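Local coordinates for 3-oxo-glucose-6-phosphate:glutamate aminotransferase (Bacillus subtilis subsp. subtilis, PDB 4K2M), which catalyses the reversible pyridoxal phosphate-dependent transamination of 3-dehydro-glucose 6-phosphate, with glutamate as amino donor, to form kanosamine 6-phosphate, at residues 320-325 / 424-429. Numbering follows the deposited sequence.
Sequences LFLADR and EEQDRV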
ATOM      1  N   LEU A 320     -14.222  -4.656  25.378  1.00 11.09           N
ATOM      2  CA  LEU A 320     -14.481  -4.013  26.661  1.00 11.38           C
ATOM      3  C   LEU A 320     -14.891  -5.063  27.706  1.00 11.44           C
ATOM      4  O   LEU A 320     -14.448  -5.010  28.864  1.00 12.66           O
ATOM      5  CB  LEU A 320     -15.579  -2.953  26.520  1.00 11.65           C
ATOM      6  CG  LEU A 320     -16.195  -2.456  27.832  1.00 12.47           C
ATOM      7  CD1 LEU A 320     -15.177  -1.693  28.667  1.00 14.82           C
ATOM      8  CD2 LEU A 320     -17.444  -1.604  27.568  1.00 12.88           C
ATOM      9  N   PHE A 321     -15.742  -6.002  27.301  1.00 11.43           N
ATOM     10  CA  PHE A 321     -16.197  -7.037  28.228  1.00 14.62           C
ATOM     11  C   PHE A 321     -15.003  -7.829  28.725  1.00 14.49           C
ATOM     12  O   PHE A 321     -14.878  -8.103  29.924  1.00 12.82           O
ATOM     13  CB  PHE A 321     -17.210  -7.987  27.579  1.00 13.76           C
ATOM     14  CG  PHE A 321     -17.756  -9.016  28.535  1.00 12.77           C
ATOM     15  CD1 PHE A 321     -18.797  -8.687  29.398  1.00 14.33           C
ATOM     16  CD2 PHE A 321     -17.219 -10.295  28.589  1.00 15.67           C
ATOM     17  CE1 PHE A 321     -19.311  -9.621  30.293  1.00 18.20           C
ATOM     18  CE2 PHE A 321     -17.725 -11.239  29.481  1.00 15.09           C
ATOM     19  CZ  PHE A 321     -18.771 -10.892  30.340  1.00 18.51           C
ATOM     20  N   LEU A 322     -14.120  -8.197  27.803  1.00 11.63           N
ATOM     21  CA  LEU A 322     -12.905  -8.912  28.170  1.00 12.11           C
ATOM     22  C   LEU A 322     -12.036  -8.105  29.132  1.00 14.14           C
ATOM     23  O   LEU A 322     -11.522  -8.654  30.108  1.00 12.76           O
ATOM     24  CB  LEU A 322     -12.092  -9.268  26.924  1.00  9.78           C
ATOM     25  CG  LEU A 322     -12.722 -10.388  26.098  1.00 10.45           C
ATOM     26  CD1 LEU A 322     -12.006 -10.474  24.749  1.00 10.89           C
ATOM     27  CD2 LEU A 322     -12.673 -11.754  26.823  1.00 10.10           C
ATOM     28  N   ALA A 323     -11.865  -6.815  28.863  1.00  9.84           N
ATOM     29  CA  ALA A 323     -11.024  -5.978  29.708  1.00 14.81           C
ATOM     30  C   ALA A 323     -11.631  -5.875  31.101  1.00 15.39           C
ATOM     31  O   ALA A 323     -10.933  -5.991  32.108  1.00 12.51           O
ATOM     32  CB  ALA A 323     -10.835  -4.585  29.094  1.00 14.20           C
ATOM     33  N   ASP A 324     -12.942  -5.669  31.146  1.00 12.63           N
ATOM     34  CA  ASP A 324     -13.663  -5.577  32.419  1.00 14.25           C
ATOM     35  C   ASP A 324     -13.486  -6.865  33.218  1.00 15.01           C
ATOM     36  O   ASP A 324     -13.321  -6.829  34.441  1.00 16.76           O
ATOM     37  CB  ASP A 324     -15.147  -5.312  32.143  1.00 15.00           C
ATOM     38  CG  ASP A 324     -15.986  -5.228  33.415  1.00 17.60           C
ATOM     39  OD1 ASP A 324     -15.675  -4.405  34.303  1.00 18.76           O
ATOM     40  OD2 ASP A 324     -16.969  -5.973  33.503  1.00 22.94           O
ATOM     41  N   ARG A 325     -13.502  -7.996  32.526  1.00 12.90           N
ATOM     42  CA  ARG A 325     -13.417  -9.306  33.187  1.00 12.48           C
ATOM     43  C   ARG A 325     -12.015  -9.524  33.766  1.00 15.48           C
ATOM     44  O   ARG A 325     -11.881 -10.010  34.889  1.00 16.11           O
ATOM     45  CB  ARG A 325     -13.796 -10.411  32.202  1.00 14.55           C
ATOM     46  CG  ARG A 325     -14.094 -11.777  32.844  1.00 13.62           C
ATOM     47  CD  ARG A 325     -14.873 -12.649  31.861  1.00 10.99           C
ATOM     48  NE  ARG A 325     -15.299 -13.938  32.431  1.00 16.54           N
ATOM     49  CZ  ARG A 325     -14.599 -15.070  32.365  1.00 18.45           C
ATOM     50  NH1 ARG A 325     -13.417 -15.090  31.780  1.00 15.35           N
ATOM     51  NH2 ARG A 325     -15.086 -16.196  32.889  1.00 18.83           N
ATOM     52  N   GLU A 424     -13.199 -19.077  28.298  1.00 13.37           N
ATOM     53  CA  GLU A 424     -12.492 -20.211  28.887  1.00 15.05           C
ATOM     54  C   GLU A 424     -10.967 -20.118  28.707  1.00 14.43           C
ATOM     55  O   GLU A 424     -10.205 -20.500  29.597  1.00 14.57           O
ATOM     56  CB  GLU A 424     -13.051 -21.552  28.383  1.00 16.37           C
ATOM     57  CG  GLU A 424     -12.932 -21.798  26.880  1.00 13.58           C
ATOM     58  CD  GLU A 424     -14.196 -21.403  26.109  1.00 12.81           C
ATOM     59  OE1 GLU A 424     -14.992 -20.587  26.625  1.00 16.05           O
ATOM     60  OE2 GLU A 424     -14.385 -21.911  24.981  1.00 16.37           O
ATOM     61  N   GLU A 425     -10.508 -19.587  27.576  1.00 12.09           N
ATOM     62  CA  GLU A 425      -9.086 -19.263  27.456  1.00 14.79           C
ATOM     63  C   GLU A 425      -8.698 -18.174  28.449  1.00 12.92           C
ATOM     64  O   GLU A 425      -7.632 -18.231  29.070  1.00 15.41           O
ATOM     65  CB  GLU A 425      -8.761 -18.778  26.054  1.00 13.19           C
ATOM     66  CG  GLU A 425      -8.727 -19.843  24.987  1.00 16.30           C
ATOM     67  CD  GLU A 425      -8.696 -19.223  23.600  1.00 17.83           C
ATOM     68  OE1 GLU A 425      -9.723 -18.646  23.170  1.00 16.39           O
ATOM     69  OE2 GLU A 425      -7.641 -19.302  22.941  1.00 14.37           O
ATOM     70  N   GLN A 426      -9.545 -17.151  28.573  1.00 13.03           N
ATOM     71  CA  GLN A 426      -9.250 -16.077  29.508  1.00 14.26           C
ATOM     72  C   GLN A 426      -9.160 -16.614  30.943  1.00 16.04           C
ATOM     73  O   GLN A 426      -8.281 -16.190  31.702  1.00 13.71           O
ATOM     74  CB  GLN A 426     -10.274 -14.944  29.413  1.00 14.17           C
ATOM     75  CG  GLN A 426      -9.872 -13.732  30.231  1.00 13.38           C
ATOM     76  CD  GLN A 426     -10.914 -12.641  30.193  1.00 15.40           C
ATOM     77  OE1 GLN A 426     -12.103 -12.905  30.338  1.00 16.32           O
ATOM     78  NE2 GLN A 426     -10.474 -11.405  29.986  1.00 13.95           N
ATOM     79  N   ASP A 427     -10.042 -17.552  31.298  1.00 14.85           N
ATOM     80  CA  ASP A 427      -9.958 -18.225  32.603  1.00 15.87           C
ATOM     81  C   ASP A 427      -8.567 -18.800  32.837  1.00 17.59           C
ATOM     82  O   ASP A 427      -7.997 -18.653  33.924  1.00 17.16           O
ATOM     83  CB  ASP A 427     -10.983 -19.375  32.717  1.00 12.83           C
ATOM     84  CG  ASP A 427     -12.423 -18.892  32.762  1.00 17.01           C
ATOM     85  OD1 ASP A 427     -12.651 -17.692  33.043  1.00 19.36           O
ATOM     86  OD2 ASP A 427     -13.327 -19.735  32.532  1.00 18.79           O
ATOM     87  N   ARG A 428      -8.017 -19.464  31.826  1.00 15.17           N
ATOM     88  CA  ARG A 428      -6.712 -20.084  31.985  1.00 15.26           C
ATOM     89  C   ARG A 428      -5.596 -19.058  32.130  1.00 16.03           C
ATOM     90  O   ARG A 428      -4.668 -19.239  32.932  1.00 18.34           O
ATOM     91  CB  ARG A 428      -6.405 -21.045  30.829  1.00 15.66           C
ATOM     92  CG  ARG A 428      -5.105 -21.829  31.064  1.00 21.61           C
ATOM     93  CD  ARG A 428      -4.958 -23.027  30.149  1.00 36.19           C
ATOM     94  NE  ARG A 428      -3.756 -23.808  30.454  1.00 23.80           N
ATOM     95  CZ  ARG A 428      -3.711 -24.803  31.337  1.00 34.12           C
ATOM     96  NH1 ARG A 428      -4.800 -25.147  32.013  1.00 28.57           N
ATOM     97  NH2 ARG A 428      -2.576 -25.458  31.544  1.00 27.74           N
ATOM     98  N   VAL A 429      -5.687 -17.965  31.370  1.00 14.54           N
ATOM     99  CA  VAL A 429      -4.724 -16.876  31.506  1.00 12.96           C
ATOM    100  C   VAL A 429      -4.707 -16.374  32.939  1.00 14.36           C
ATOM    101  O   VAL A 429      -3.646 -16.181  33.539  1.00 17.94           O
ATOM    102  CB  VAL A 429      -5.064 -15.695  30.576  1.00 14.87           C
ATOM    103  CG1 VAL A 429      -4.124 -14.502  30.868  1.00 14.31           C
ATOM    104  CG2 VAL A 429      -4.946 -16.119  29.127  1.00 12.85           C
TER
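Q426, R325 and D427 form the polar bridge between helix 312-329 and the C-terminal helix 423-441, a worked example of two roughly parallel helices joined by long side chains rather than interlocking ones. The short segments cross at -30° with their axes 11.5 Å apart, a gap that an extended glutamine can span. Q426 leaves its helix with CG opposite the backbone N (chi1 -172°) and runs straight from there, carrying its amide to the surface of the other helix. There Q426 NE2 donates to the backbone O of L322 at 2.9 Å; the acceptor lies close to the amide plane, although the donor is tilted from the plane of that carbonyl. The other end of the amide is used as well: Q426 OE1 receives a nearly straight bond from R325 NH1 at 2.9 Å, in the guanidinium plane. Both ends being engaged, the amide's flip is defined. Q426 OE1 also rests against the aliphatic part of R325, 3.2 Å from R325 CD.

Beyond the amide, R325 grips D427 end-on, NH1 and NH2 converging on the single oxygen OD1. R325 NH2 meets D427 OD1 at 2.9 Å on its syn lone pair, in a salt bridge, whereas NH1 comes from above the carboxylate plane; both bonds are bent. D427 OD2 is hydrogen-bonded to Y60 OH, drawing the N-terminal region into the network. Lying away from the annotated substrate and cofactor sites, this is an interhelical contact made by a buried glutamine amide and a partly exposed Arg-Asp salt bridge, within the aspartate aminotransferase fold.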